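Side-chain contacts in Myo-inositol 2-dehydrogenase (Thermotoga maritima, PDB 3EZY), which catalyses the NAD(+)-dependent oxidation of myo-inositol to scyllo-inosose, and so probably serves in a pathway that degrades myo-inositol: residues Glu19-Lys22 against Met23-Asp26; Ile32-Arg36 against Glu37-Arg41; Val91-Glu94 against Lys95-Leu99; Ala156-Leu160 against Asp161-Val165. All blocks are in the same frame, centred on the assembly; numbering follows the deposited sequence. Where two conformers were deposited one is given.

Contact 1 of 4, residues Glu19-Lys22 against Met23-Asp26; sequences ENLK and MIDD
I24 folds its side chain back against the carbonyl oxygen of N20, four residues earlier, in the tight turn that leaves helix 12-20. Its CB stands 3.9 Å from L21 O. CG1, placed beside the backbone N of I24 and anti to its carbonyl carbon (chi1 -54°), makes the closest approach, 3.2 Å to N20 O. From there CD1 runs on past the same oxygen and reaches L21 CD2 at 4.3 Å, a loose apolar touch between two branch tips. N20 O thus has hydrocarbon beside it as well as a polar mate: M23 N donates to it over 2.7 Å with an N-H...O angle of 152°, the donor standing well above the plane of the carbonyl group. M23 CB lies 3.1 Å from N20 O. A weak bond from I24 N to L21 O, 3.3 Å, repeats the three-residue spacing. The amide of N20 turns to another partner, its OD1 accepting from R282. In the Rossmann domain the turn leads from helix 12-20 to strand 27-33. I24 packs on L289 and I293 of helix 277-298, L21 touches L289 and, in strand 27-33, A27 and L29, and M23 meets M23 of the second subunit.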
ATOM      1  N   GLU A  19      11.689  26.673  21.222  1.00 27.16           N
ATOM      2  CA  GLU A  19      12.266  26.748  19.872  1.00 28.72           C
ATOM      3  C   GLU A  19      11.207  27.042  18.814  1.00 28.97           C
ATOM      4  O   GLU A  19      11.463  27.846  17.912  1.00 29.64           O
ATOM      5  CB  GLU A  19      13.094  25.490  19.557  1.00 29.92           C
ATOM      6  CG  GLU A  19      14.460  25.520  20.321  1.00 35.53           C
ATOM      7  CD  GLU A  19      15.201  24.191  20.336  1.00 43.71           C
ATOM      8  OE1 GLU A  19      14.730  23.221  19.689  1.00 45.34           O
ATOM      9  OE2 GLU A  19      16.259  24.116  21.027  1.00 49.01           O
ATOM     10  N   ASN A  20      10.013  26.456  18.944  1.00 28.82           N
ATOM     11  CA  ASN A  20       8.908  26.694  17.995  1.00 30.19           C
ATOM     12  C   ASN A  20       8.427  28.139  17.986  1.00 32.25           C
ATOM     13  O   ASN A  20       7.875  28.610  16.998  1.00 32.77           O
ATOM     14  CB  ASN A  20       7.706  25.757  18.253  1.00 29.39           C
ATOM     15  CG  ASN A  20       7.923  24.331  17.684  1.00 30.86           C
ATOM     16  OD1 ASN A  20       8.847  24.101  16.926  1.00 31.93           O
ATOM     17  ND2 ASN A  20       7.062  23.395  18.052  1.00 29.58           N
ATOM     18  N   LEU A  21       8.606  28.850  19.089  1.00 34.30           N
ATOM     19  CA  LEU A  21       8.177  30.234  19.140  1.00 36.77           C
ATOM     20  C   LEU A  21       8.769  31.135  18.046  1.00 39.38           C
ATOM     21  O   LEU A  21       8.133  32.093  17.652  1.00 39.74           O
ATOM     22  CB  LEU A  21       8.296  30.812  20.544  1.00 36.02           C
ATOM     23  CG  LEU A  21       7.079  30.336  21.367  1.00 35.09           C
ATOM     24  CD1 LEU A  21       7.308  30.401  22.876  1.00 34.82           C
ATOM     25  CD2 LEU A  21       5.790  31.073  20.984  1.00 32.02           C
ATOM     26  N   LYS A  22       9.943  30.805  17.507  1.00 42.69           N
ATOM     27  CA  LYS A  22      10.478  31.515  16.331  1.00 45.37           C
ATOM     28  C   LYS A  22       9.691  31.226  15.050  1.00 46.84           C
ATOM     29  O   LYS A  22       9.765  31.965  14.073  1.00 47.07           O
ATOM     30  CB  LYS A  22      11.921  31.121  16.101  1.00 45.77           C
ATOM     31  CG  LYS A  22      12.766  31.274  17.348  1.00 48.47           C
ATOM     32  CD  LYS A  22      11.964  30.985  18.612  1.00 50.48           C
ATOM     33  CE  LYS A  22      12.902  30.812  19.770  1.00 51.50           C
ATOM     34  NZ  LYS A  22      14.006  31.814  19.686  1.00 54.06           N
ATOM     35  N   MET A  23       8.939  30.144  15.057  1.00 48.13           N
ATOM     36  CA  MET A  23       8.291  29.658  13.852  1.00 50.24           C
ATOM     37  C   MET A  23       6.902  30.223  13.854  1.00 50.34           C
ATOM     38  O   MET A  23       6.101  29.983  12.939  1.00 51.05           O
ATOM     39  CB  MET A  23       8.170  28.133  13.923  1.00 50.71           C
ATOM     40  CG  MET A  23       8.407  27.399  12.644  1.00 54.08           C
ATOM     41  SD  MET A  23      10.166  27.081  12.466  1.00 61.39           S
ATOM     42  CE  MET A  23      10.786  28.761  12.367  1.00 57.89           C
ATOM     43  N   ILE A  24       6.591  30.926  14.927  1.00 50.02           N
ATOM     44  CA  ILE A  24       5.251  31.375  15.101  1.00 50.27           C
ATOM     45  C   ILE A  24       5.294  32.862  15.110  1.00 51.34           C
ATOM     46  O   ILE A  24       6.188  33.477  15.691  1.00 51.23           O
ATOM     47  CB  ILE A  24       4.649  30.896  16.410  1.00 49.71           C
ATOM     48  CG1 ILE A  24       4.770  29.374  16.514  1.00 47.65           C
ATOM     49  CG2 ILE A  24       3.204  31.338  16.479  1.00 49.23           C
ATOM     50  CD1 ILE A  24       4.095  28.784  17.712  1.00 44.38           C
ATOM     51  N   ASP A  25       4.339  33.477  14.449  1.00 52.44           N
ATOM     52  CA  ASP A  25       4.387  34.897  14.547  1.00 53.38           C
ATOM     53  C   ASP A  25       3.332  35.652  15.293  1.00 52.31           C
ATOM     54  O   ASP A  25       2.238  35.144  15.598  1.00 51.79           O
ATOM     55  CB  ASP A  25       4.859  35.573  13.269  1.00 54.40           C
ATOM     56  CG  ASP A  25       6.365  35.751  13.270  1.00 58.20           C
ATOM     57  OD1 ASP A  25       6.828  36.896  13.040  1.00 60.76           O
ATOM     58  OD2 ASP A  25       7.078  34.745  13.565  1.00 61.16           O
ATOM     59  N   ASP A  26       3.747  36.855  15.646  1.00 51.20           N
ATOM     60  CA  ASP A  26       3.110  37.616  16.686  1.00 50.51           C
ATOM     61  C   ASP A  26       2.957  36.806  17.972  1.00 48.72           C
ATOM     62  O   ASP A  26       1.973  36.934  18.701  1.00 49.21           O
ATOM     63  CB  ASP A  26       1.831  38.249  16.173  1.00 51.09           C
ATOM     64  CG  ASP A  26       2.120  39.439  15.274  1.00 54.56           C
ATOM     65  OD1 ASP A  26       2.677  39.220  14.164  1.00 57.08           O
ATOM     66  OD2 ASP A  26       1.824  40.593  15.691  1.00 58.58           O
TER

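Contact 2 of 4, residues Ile32-Arg36 against Glu37-Arg41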
ATOM      1  N   ILE A  32      12.278  32.536  30.025  1.00 23.64           N
ATOM      2  CA  ILE A  32      12.351  31.122  30.305  1.00 23.58           C
ATOM      3  C   ILE A  32      12.674  30.916  31.774  1.00 24.18           C
ATOM      4  O   ILE A  32      13.231  31.809  32.443  1.00 24.55           O
ATOM      5  CB  ILE A  32      13.426  30.409  29.420  1.00 22.99           C
ATOM      6  CG1 ILE A  32      14.814  31.107  29.536  1.00 20.60           C
ATOM      7  CG2 ILE A  32      12.934  30.280  27.993  1.00 22.95           C
ATOM      8  CD1 ILE A  32      15.939  30.339  28.864  1.00 21.17           C
ATOM      9  N   SER A  33      12.321  29.749  32.290  1.00 24.01           N
ATOM     10  CA  SER A  33      12.621  29.443  33.670  1.00 24.35           C
ATOM     11  C   SER A  33      12.906  27.958  33.735  1.00 25.43           C
ATOM     12  O   SER A  33      12.258  27.168  33.039  1.00 23.58           O
ATOM     13  CB  SER A  33      11.449  29.792  34.602  1.00 23.82           C
ATOM     14  OG  SER A  33      11.679  29.319  35.921  1.00 25.11           O
ATOM     15  N   ASP A  34      13.889  27.594  34.556  1.00 25.67           N
ATOM     16  CA  ASP A  34      14.196  26.204  34.781  1.00 27.72           C
ATOM     17  C   ASP A  34      15.024  26.207  36.052  1.00 29.38           C
ATOM     18  O   ASP A  34      15.725  27.173  36.331  1.00 28.83           O
ATOM     19  CB  ASP A  34      14.986  25.619  33.598  1.00 27.11           C
ATOM     20  CG  ASP A  34      15.146  24.097  33.683  1.00 28.65           C
ATOM     21  OD1 ASP A  34      16.145  23.613  34.261  1.00 28.80           O
ATOM     22  OD2 ASP A  34      14.316  23.370  33.121  1.00 29.33           O
ATOM     23  N   VAL A  35      14.942  25.135  36.824  1.00 32.08           N
ATOM     24  CA  VAL A  35      15.672  25.113  38.075  1.00 34.61           C
ATOM     25  C   VAL A  35      17.145  24.702  37.923  1.00 35.33           C
ATOM     26  O   VAL A  35      17.908  24.835  38.874  1.00 36.91           O
ATOM     27  CB  VAL A  35      14.948  24.262  39.145  1.00 34.81           C
ATOM     28  CG1 VAL A  35      13.696  25.037  39.665  1.00 35.26           C
ATOM     29  CG2 VAL A  35      14.595  22.883  38.593  1.00 35.26           C
ATOM     30  N   ARG A  36      17.552  24.205  36.751  1.00 34.51           N
ATOM     31  CA  ARG A  36      18.952  23.903  36.508  1.00 33.54           C
ATOM     32  C   ARG A  36      19.625  25.117  35.946  1.00 33.49           C
ATOM     33  O   ARG A  36      19.299  25.532  34.824  1.00 32.33           O
ATOM     34  CB  ARG A  36      19.077  22.779  35.482  1.00 34.05           C
ATOM     35  CG  ARG A  36      18.453  21.489  35.898  1.00 33.68           C
ATOM     36  CD  ARG A  36      18.256  20.642  34.667  1.00 37.74           C
ATOM     37  NE  ARG A  36      16.990  20.950  33.986  1.00 40.49           N
ATOM     38  CZ  ARG A  36      16.563  20.342  32.877  1.00 41.75           C
ATOM     39  NH1 ARG A  36      17.297  19.372  32.318  1.00 39.11           N
ATOM     40  NH2 ARG A  36      15.399  20.698  32.333  1.00 39.75           N
ATOM     41  N   GLU A  37      20.586  25.682  36.683  1.00 33.35           N
ATOM     42  CA  GLU A  37      21.188  26.959  36.298  0.50 33.04           C
ATOM     43  C   GLU A  37      21.941  26.924  34.963  1.00 32.62           C
ATOM     44  O   GLU A  37      21.864  27.859  34.188  1.00 29.97           O
ATOM     45  CB  GLU A  37      22.083  27.527  37.416  0.50 33.99           C
ATOM     46  CG  GLU A  37      21.310  28.262  38.548  0.50 36.31           C
ATOM     47  CD  GLU A  37      22.030  29.512  39.079  0.50 40.07           C
ATOM     48  OE1 GLU A  37      23.259  29.446  39.315  0.50 40.98           O
ATOM     49  OE2 GLU A  37      21.359  30.566  39.256  0.50 42.34           O
ATOM     50  N   ASP A  38      22.665  25.839  34.684  1.00 32.55           N
ATOM     51  CA  ASP A  38      23.422  25.815  33.423  1.00 32.53           C
ATOM     52  C   ASP A  38      22.520  25.614  32.209  1.00 31.46           C
ATOM     53  O   ASP A  38      22.746  26.227  31.163  1.00 31.60           O
ATOM     54  CB  ASP A  38      24.538  24.780  33.460  1.00 32.94           C
ATOM     55  CG  ASP A  38      25.523  25.053  34.575  1.00 35.03           C
ATOM     56  OD1 ASP A  38      26.443  25.907  34.380  1.00 35.83           O
ATOM     57  OD2 ASP A  38      25.349  24.421  35.656  1.00 36.44           O
ATOM     58  N   ARG A  39      21.499  24.777  32.373  1.00 30.46           N
ATOM     59  CA  ARG A  39      20.424  24.631  31.389  1.00 30.06           C
ATOM     60  C   ARG A  39      19.811  25.998  31.048  1.00 29.57           C
ATOM     61  O   ARG A  39      19.780  26.412  29.884  1.00 27.88           O
ATOM     62  CB  ARG A  39      19.364  23.678  31.948  1.00 30.87           C
ATOM     63  CG  ARG A  39      18.238  23.271  30.940  1.00 33.98           C
ATOM     64  CD  ARG A  39      18.787  22.486  29.756  1.00 32.82           C
ATOM     65  NE  ARG A  39      17.756  22.220  28.755  1.00 33.19           N
ATOM     66  CZ  ARG A  39      18.000  21.982  27.469  1.00 36.79           C
ATOM     67  NH1 ARG A  39      19.263  21.970  27.023  1.00 35.00           N
ATOM     68  NH2 ARG A  39      16.985  21.758  26.614  1.00 37.08           N
ATOM     69  N   LEU A  40      19.339  26.704  32.077  1.00 29.07           N
ATOM     70  CA  LEU A  40      18.834  28.065  31.927  1.00 28.45           C
ATOM     71  C   LEU A  40      19.816  29.012  31.182  1.00 29.32           C
ATOM     72  O   LEU A  40      19.443  29.662  30.208  1.00 27.85           O
ATOM     73  CB  LEU A  40      18.557  28.615  33.315  1.00 29.22           C
ATOM     74  CG  LEU A  40      17.725  29.896  33.384  1.00 28.12           C
ATOM     75  CD1 LEU A  40      16.405  29.637  32.631  1.00 29.03           C
ATOM     76  CD2 LEU A  40      17.484  30.232  34.849  1.00 28.77           C
ATOM     77  N   ARG A  41      21.072  29.094  31.657  1.00 29.96           N
ATOM     78  CA  ARG A  41      22.123  29.892  31.020  1.00 31.65           C
ATOM     79  C   ARG A  41      22.286  29.541  29.555  1.00 31.63           C
ATOM     80  O   ARG A  41      22.341  30.419  28.671  1.00 32.14           O
ATOM     81  CB  ARG A  41      23.503  29.519  31.585  1.00 32.31           C
ATOM     82  CG  ARG A  41      23.940  30.120  32.847  1.00 36.74           C
ATOM     83  CD  ARG A  41      25.380  29.636  33.071  1.00 40.46           C
ATOM     84  NE  ARG A  41      26.368  30.622  32.667  1.00 42.47           N
ATOM     85  CZ  ARG A  41      27.597  30.708  33.191  1.00 44.78           C
ATOM     86  NH1 ARG A  41      27.975  29.862  34.129  1.00 43.68           N
ATOM     87  NH2 ARG A  41      28.447  31.652  32.803  1.00 44.08           N
TER
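The side chains of R36 and R39 run alongside one another in the same direction, their guanidinium planes turned 42° apart. The touch is made by R39 CG, which sits over the centre of one face of the R36 guanidinium, 3.9 Å from CZ of R36. What holds that group in place is D34, approached side-on: R36 NE donates to D34 OD1 at 2.8 Å on the syn lone pair, and R36 NH2 to D34 OD2 at 3.0 Å. R36 N also reaches D34 OD1, at 2.9 Å on the anti side, closing an Asx turn. D34 is set for this by a CG anti to its own N (chi1 -171°). With an alanine here, the R36 guanidinium and R36 N would probably lose their shared acceptor, the guanidinium being set free to turn. R36 O at the N-cap accepts from L40 N at 3.0 Å, nearly straight at 177°, and L40 CD1 meets I32 CG1 at 3.8 Å, the two side chains running antiparallel. This is the strand-to-helix connection of a beta-alpha-beta unit of the Rossmann domain, strand 27-33 into helix 37-47. I32 and L40 pack on A52 of strand 51-53; D34 OD2 and R39 NE bond to the L10 backbone, R39 NH2 to T15 OG1.

Contact 3 of 4, residues Val91-Glu94 against Lys95-Leu99; sequences VFCE and KPLSL
C93 and L97 make a buried apolar contact across the bend where strand 90-94 of the parallel Rossmann sheet runs out into the loop before helix 101-114. The evidence is the reach of one methyl: L97 CD2 comes to 3.6 Å from C93 CB, so it rests alongside the thiol branch instead of meeting its end alone. The SG of C93 stands anti to the backbone N (chi1 -170°), a torsion that puts it 3.8 Å from L97 CD2. Polar bonds brace the other side of the bend. E94 is bent at chi2 (-51°), bringing OE2 back to K95 N at 3.3 Å in a weak bond. A water bridges the same two residues, donating to E94 OE2 and K95 O, each at 2.8 Å. The other carboxylate oxygen, E94 OE1, lies in plane at the edge of the F92 ring and is bonded to H17 NE2. The peptide bond before P96 is cis. P96 O is hydrogen-bonded to H77 ND1, while the K95 amine forms a salt bridge with D172. E94, K95 and P96 spell the Glu-Lys-Pro motif of the Gfo/Idh/MocA family, whose lysine belongs to the active site in relatives; K95 probably holds the same place here.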
ATOM      1  N   VAL A  91      -2.871  30.484  30.557  1.00 24.56           N
ATOM      2  CA  VAL A  91      -1.953  29.394  30.874  1.00 23.86           C
ATOM      3  C   VAL A  91      -2.166  28.135  30.025  1.00 23.78           C
ATOM      4  O   VAL A  91      -3.312  27.657  29.853  1.00 22.36           O
ATOM      5  CB  VAL A  91      -1.893  29.064  32.439  1.00 25.18           C
ATOM      6  CG1 VAL A  91      -3.246  28.797  33.021  1.00 24.17           C
ATOM      7  CG2 VAL A  91      -0.973  27.872  32.722  1.00 26.14           C
ATOM      8  N   PHE A  92      -1.061  27.627  29.462  1.00 22.21           N
ATOM      9  CA  PHE A  92      -1.050  26.324  28.779  1.00 21.69           C
ATOM     10  C   PHE A  92      -0.296  25.389  29.700  1.00 21.97           C
ATOM     11  O   PHE A  92       0.778  25.758  30.220  1.00 22.08           O
ATOM     12  CB  PHE A  92      -0.353  26.466  27.414  1.00 21.40           C
ATOM     13  CG  PHE A  92       0.018  25.151  26.740  1.00 22.27           C
ATOM     14  CD1 PHE A  92      -0.773  24.626  25.717  1.00 23.86           C
ATOM     15  CD2 PHE A  92       1.168  24.453  27.122  1.00 22.22           C
ATOM     16  CE1 PHE A  92      -0.425  23.382  25.090  1.00 23.63           C
ATOM     17  CE2 PHE A  92       1.537  23.249  26.498  1.00 21.67           C
ATOM     18  CZ  PHE A  92       0.725  22.704  25.483  1.00 20.48           C
ATOM     19  N   CYS A  93      -0.858  24.200  29.961  1.00 21.76           N
ATOM     20  CA  CYS A  93      -0.203  23.218  30.816  1.00 21.16           C
ATOM     21  C   CYS A  93       0.029  21.902  30.067  1.00 21.99           C
ATOM     22  O   CYS A  93      -0.923  21.270  29.574  1.00 20.42           O
ATOM     23  CB  CYS A  93      -1.051  22.944  32.082  1.00 20.84           C
ATOM     24  SG  CYS A  93      -0.226  21.967  33.352  1.00 23.83           S
ATOM     25  N   GLU A  94       1.280  21.456  30.046  1.00 22.08           N
ATOM     26  CA  GLU A  94       1.606  20.174  29.445  1.00 23.31           C
ATOM     27  C   GLU A  94       0.822  19.052  30.131  1.00 24.47           C
ATOM     28  O   GLU A  94       0.432  19.167  31.324  1.00 25.07           O
ATOM     29  CB  GLU A  94       3.131  19.888  29.540  1.00 22.36           C
ATOM     30  CG  GLU A  94       3.899  20.223  28.242  1.00 23.90           C
ATOM     31  CD  GLU A  94       3.229  19.582  27.011  1.00 26.54           C
ATOM     32  OE1 GLU A  94       3.044  20.259  25.975  1.00 27.83           O
ATOM     33  OE2 GLU A  94       2.873  18.387  27.087  1.00 25.64           O
ATOM     34  N   LYS A  95       0.582  17.979  29.380  1.00 24.47           N
ATOM     35  CA  LYS A  95       0.051  16.745  29.897  1.00 25.56           C
ATOM     36  C   LYS A  95       0.994  16.195  30.957  1.00 26.55           C
ATOM     37  O   LYS A  95       2.221  16.292  30.802  1.00 25.70           O
ATOM     38  CB  LYS A  95      -0.056  15.711  28.738  1.00 26.29           C
ATOM     39  CG  LYS A  95      -0.055  14.218  29.200  1.00 27.80           C
ATOM     40  CD  LYS A  95       1.343  13.616  29.414  1.00 28.14           C
ATOM     41  CE  LYS A  95       1.286  12.110  29.548  1.00 24.94           C
ATOM     42  NZ  LYS A  95       2.451  11.539  30.302  1.00 29.24           N
ATOM     43  N   PRO A  96       0.438  15.606  32.048  1.00 26.60           N
ATOM     44  CA  PRO A  96      -0.954  15.681  32.446  1.00 27.26           C
ATOM     45  C   PRO A  96      -1.098  16.888  33.365  1.00 28.74           C
ATOM     46  O   PRO A  96      -0.117  17.293  33.999  1.00 29.06           O
ATOM     47  CB  PRO A  96      -1.134  14.421  33.273  1.00 27.14           C
ATOM     48  CG  PRO A  96       0.148  14.321  33.983  1.00 27.29           C
ATOM     49  CD  PRO A  96       1.197  14.705  32.925  1.00 26.52           C
ATOM     50  N   LEU A  97      -2.294  17.460  33.421  1.00 29.10           N
ATOM     51  CA  LEU A  97      -2.578  18.573  34.323  1.00 29.37           C
ATOM     52  C   LEU A  97      -2.081  18.255  35.718  1.00 29.78           C
ATOM     53  O   LEU A  97      -1.276  18.982  36.285  1.00 30.25           O
ATOM     54  CB  LEU A  97      -4.082  18.803  34.375  1.00 29.51           C
ATOM     55  CG  LEU A  97      -4.692  19.575  33.219  1.00 28.57           C
ATOM     56  CD1 LEU A  97      -6.145  19.909  33.594  1.00 25.95           C
ATOM     57  CD2 LEU A  97      -3.883  20.838  32.961  1.00 26.49           C
ATOM     58  N   SER A  98      -2.593  17.173  36.279  1.00 29.57           N
ATOM     59  CA  SER A  98      -2.118  16.647  37.548  1.00 29.84           C
ATOM     60  C   SER A  98      -2.591  15.202  37.629  1.00 29.75           C
ATOM     61  O   SER A  98      -3.499  14.794  36.888  1.00 30.15           O
ATOM     62  CB  SER A  98      -2.692  17.450  38.739  1.00 30.38           C
ATOM     63  OG  SER A  98      -2.198  16.887  39.948  1.00 31.03           O
ATOM     64  N   LEU A  99      -1.977  14.409  38.498  1.00 29.23           N
ATOM     65  CA  LEU A  99      -2.478  13.075  38.745  1.00 28.90           C
ATOM     66  C   LEU A  99      -3.475  13.083  39.881  1.00 29.51           C
ATOM     67  O   LEU A  99      -4.002  12.049  40.216  1.00 29.03           O
ATOM     68  CB  LEU A  99      -1.350  12.088  39.079  1.00 28.68           C
ATOM     69  CG  LEU A  99      -0.238  12.115  38.023  1.00 27.51           C
ATOM     70  CD1 LEU A  99       1.027  11.320  38.428  1.00 27.70           C
ATOM     71  CD2 LEU A  99      -0.747  11.752  36.664  1.00 25.92           C
TER
HETATM   72  O   HOH W   1       4.082  16.554  28.761  1.00 31.75           O

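Contact 4 of 4, residues Ala156-Leu160 against Asp161-Val165; sequences APPPL and DYIRV
P159 O takes two backbone N-H groups from the first turn of helix 160-164. I163 N donates over 3.0 Å at 154°, in the carbonyl plane, whereas the bond from Y162 N, equally long, is weak because it is bent to 124°. P159 is the N-cap, and the next carbonyl continues the helical pattern: R164 N binds L160 O at 3.0 Å, nearly straight. Apolar contacts join the helix start to the incoming loop. The ring of Y162, swung anti to its own N (chi1 171°), brings CD2 to 3.6 Å from P158 CB, the two groups meeting at a slant. I163 lies roughly perpendicular to P158, its CG1 3.9 Å from P158 CG. Farther round the helix, the guanidinium of R164 meets L160 obliquely, with NH1 3.7 Å from L160 CB. R164 NH1 and D161 OD1 form a long salt bridge, 3.7 Å, with OD1 in plane at the guanidinium edge. Y162 OH is hydrogen-bonded to D172. Within this C-terminal-domain loop, the prolines therefore contribute ring carbons and a carbonyl acceptor but no N-H donor: backbone bonds to P159 O and L160 O begin the helix, apolar contacts pack P158 against it, and the charged pair, being long, probably adds little.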
ATOM      1  N   ALA A 156      10.318   2.788  23.273  1.00 25.84           N
ATOM      2  CA  ALA A 156      10.969   2.370  24.524  1.00 26.89           C
ATOM      3  C   ALA A 156      10.227   2.875  25.743  1.00 28.16           C
ATOM      4  O   ALA A 156       9.577   3.914  25.668  1.00 28.61           O
ATOM      5  CB  ALA A 156      12.435   2.886  24.555  1.00 27.82           C
ATOM      6  N   PRO A 157      10.324   2.149  26.878  1.00 28.88           N
ATOM      7  CA  PRO A 157       9.777   2.657  28.136  1.00 29.21           C
ATOM      8  C   PRO A 157      10.591   3.854  28.658  1.00 30.23           C
ATOM      9  O   PRO A 157      11.783   3.967  28.323  1.00 30.31           O
ATOM     10  CB  PRO A 157       9.889   1.463  29.102  1.00 29.18           C
ATOM     11  CG  PRO A 157      10.427   0.269  28.279  1.00 30.75           C
ATOM     12  CD  PRO A 157      10.964   0.819  26.998  1.00 28.90           C
ATOM     13  N   PRO A 158       9.969   4.734  29.476  1.00 30.30           N
ATOM     14  CA  PRO A 158      10.746   5.765  30.195  1.00 30.39           C
ATOM     15  C   PRO A 158      11.594   5.123  31.310  1.00 31.05           C
ATOM     16  O   PRO A 158      11.492   3.914  31.539  1.00 29.34           O
ATOM     17  CB  PRO A 158       9.689   6.660  30.815  1.00 30.32           C
ATOM     18  CG  PRO A 158       8.410   5.938  30.753  1.00 29.85           C
ATOM     19  CD  PRO A 158       8.522   4.805  29.765  1.00 30.75           C
ATOM     20  N   PRO A 159      12.455   5.920  31.975  1.00 32.08           N
ATOM     21  CA  PRO A 159      13.271   5.243  32.993  1.00 33.10           C
ATOM     22  C   PRO A 159      12.436   4.833  34.217  1.00 33.77           C
ATOM     23  O   PRO A 159      11.412   5.428  34.509  1.00 33.60           O
ATOM     24  CB  PRO A 159      14.388   6.249  33.318  1.00 33.41           C
ATOM     25  CG  PRO A 159      13.947   7.584  32.760  1.00 32.84           C
ATOM     26  CD  PRO A 159      12.919   7.290  31.668  1.00 32.13           C
ATOM     27  N   LEU A 160      12.856   3.777  34.886  1.00 34.84           N
ATOM     28  CA  LEU A 160      12.200   3.320  36.098  1.00 36.29           C
ATOM     29  C   LEU A 160      11.821   4.419  37.077  1.00 36.38           C
ATOM     30  O   LEU A 160      10.706   4.439  37.574  1.00 36.88           O
ATOM     31  CB  LEU A 160      13.098   2.324  36.806  1.00 37.04           C
ATOM     32  CG  LEU A 160      12.743   0.846  36.762  1.00 40.42           C
ATOM     33  CD1 LEU A 160      11.914   0.490  35.516  1.00 41.89           C
ATOM     34  CD2 LEU A 160      14.050   0.059  36.830  1.00 42.49           C
ATOM     35  N   ASP A 161      12.763   5.292  37.401  1.00 36.60           N
ATOM     36  CA  ASP A 161      12.520   6.395  38.342  1.00 36.69           C
ATOM     37  C   ASP A 161      11.218   7.090  37.992  1.00 35.38           C
ATOM     38  O   ASP A 161      10.414   7.441  38.843  1.00 34.26           O
ATOM     39  CB  ASP A 161      13.619   7.448  38.176  1.00 38.32           C
ATOM     40  CG  ASP A 161      14.928   7.027  38.779  1.00 43.89           C
ATOM     41  OD1 ASP A 161      15.020   5.860  39.261  1.00 47.51           O
ATOM     42  OD2 ASP A 161      15.862   7.878  38.770  1.00 49.63           O
ATOM     43  N   TYR A 162      11.074   7.368  36.710  1.00 33.62           N
ATOM     44  CA  TYR A 162       9.936   8.106  36.234  1.00 32.56           C
ATOM     45  C   TYR A 162       8.684   7.222  36.355  1.00 31.70           C
ATOM     46  O   TYR A 162       7.612   7.680  36.765  1.00 31.30           O
ATOM     47  CB  TYR A 162      10.200   8.591  34.785  1.00 32.92           C
ATOM     48  CG  TYR A 162       8.971   9.189  34.136  1.00 31.63           C
ATOM     49  CD1 TYR A 162       8.703  10.537  34.267  1.00 33.80           C
ATOM     50  CD2 TYR A 162       8.050   8.391  33.456  1.00 29.70           C
ATOM     51  CE1 TYR A 162       7.570  11.092  33.705  1.00 35.06           C
ATOM     52  CE2 TYR A 162       6.892   8.951  32.868  1.00 30.73           C
ATOM     53  CZ  TYR A 162       6.672  10.290  33.008  1.00 33.61           C
ATOM     54  OH  TYR A 162       5.565  10.893  32.477  1.00 36.81           O
ATOM     55  N   ILE A 163       8.823   5.945  36.028  1.00 30.98           N
ATOM     56  CA  ILE A 163       7.672   5.047  36.038  1.00 31.20           C
ATOM     57  C   ILE A 163       7.037   5.001  37.435  1.00 31.57           C
ATOM     58  O   ILE A 163       5.810   5.084  37.576  1.00 30.23           O
ATOM     59  CB  ILE A 163       8.020   3.643  35.507  1.00 31.15           C
ATOM     60  CG1 ILE A 163       8.299   3.717  33.992  1.00 32.26           C
ATOM     61  CG2 ILE A 163       6.886   2.638  35.775  1.00 30.02           C
ATOM     62  CD1 ILE A 163       8.387   2.326  33.313  1.00 34.91           C
ATOM     63  N   ARG A 164       7.881   4.920  38.463  1.00 31.69           N
ATOM     64  CA  ARG A 164       7.396   4.933  39.842  1.00 32.64           C
ATOM     65  C   ARG A 164       6.549   6.127  40.216  1.00 31.52           C
ATOM     66  O   ARG A 164       5.705   6.009  41.079  1.00 32.42           O
ATOM     67  CB  ARG A 164       8.575   4.870  40.810  1.00 32.86           C
ATOM     68  CG  ARG A 164       9.429   3.687  40.556  1.00 34.83           C
ATOM     69  CD  ARG A 164      10.422   3.502  41.662  1.00 39.08           C
ATOM     70  NE  ARG A 164      11.058   2.217  41.465  1.00 43.66           N
ATOM     71  CZ  ARG A 164      12.216   2.056  40.849  1.00 45.33           C
ATOM     72  NH1 ARG A 164      12.884   3.114  40.399  1.00 46.94           N
ATOM     73  NH2 ARG A 164      12.714   0.841  40.715  1.00 45.84           N
ATOM     74  N   VAL A 165       6.774   7.286  39.613  1.00 31.56           N
ATOM     75  CA  VAL A 165       5.985   8.445  39.996  1.00 31.47           C
ATOM     76  C   VAL A 165       4.922   8.842  38.954  1.00 31.39           C
ATOM     77  O   VAL A 165       4.300   9.898  39.040  1.00 30.50           O
ATOM     78  CB  VAL A 165       6.882   9.624  40.408  1.00 32.02           C
ATOM     79  CG1 VAL A 165       7.692   9.251  41.679  1.00 32.48           C
ATOM     80  CG2 VAL A 165       7.838   9.994  39.295  1.00 33.51           C
TER

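How the contacts relate
Contact 3 is the buried one, its centre about 9 Å from the centre of the chain; contacts 1 and 2 are partly buried farther out, and contact 4 lies at the surface. Contacts 2 and 3 sit on strands of the same parallel sheet, each where a strand gives way to loop or helix, while contact 1 leads into strand 27-33, from which contact 2 departs. Contact 4 belongs to the C-terminal domain yet touches contact 3: L99 CD1 packs on V165 O at 3.6 Å, and K95 and Y162 share D172 as a partner. A charged pair dominates contact 2, backbone capping contact 4, a water-bridged bend contact 3, and backbone turn bonds contact 1.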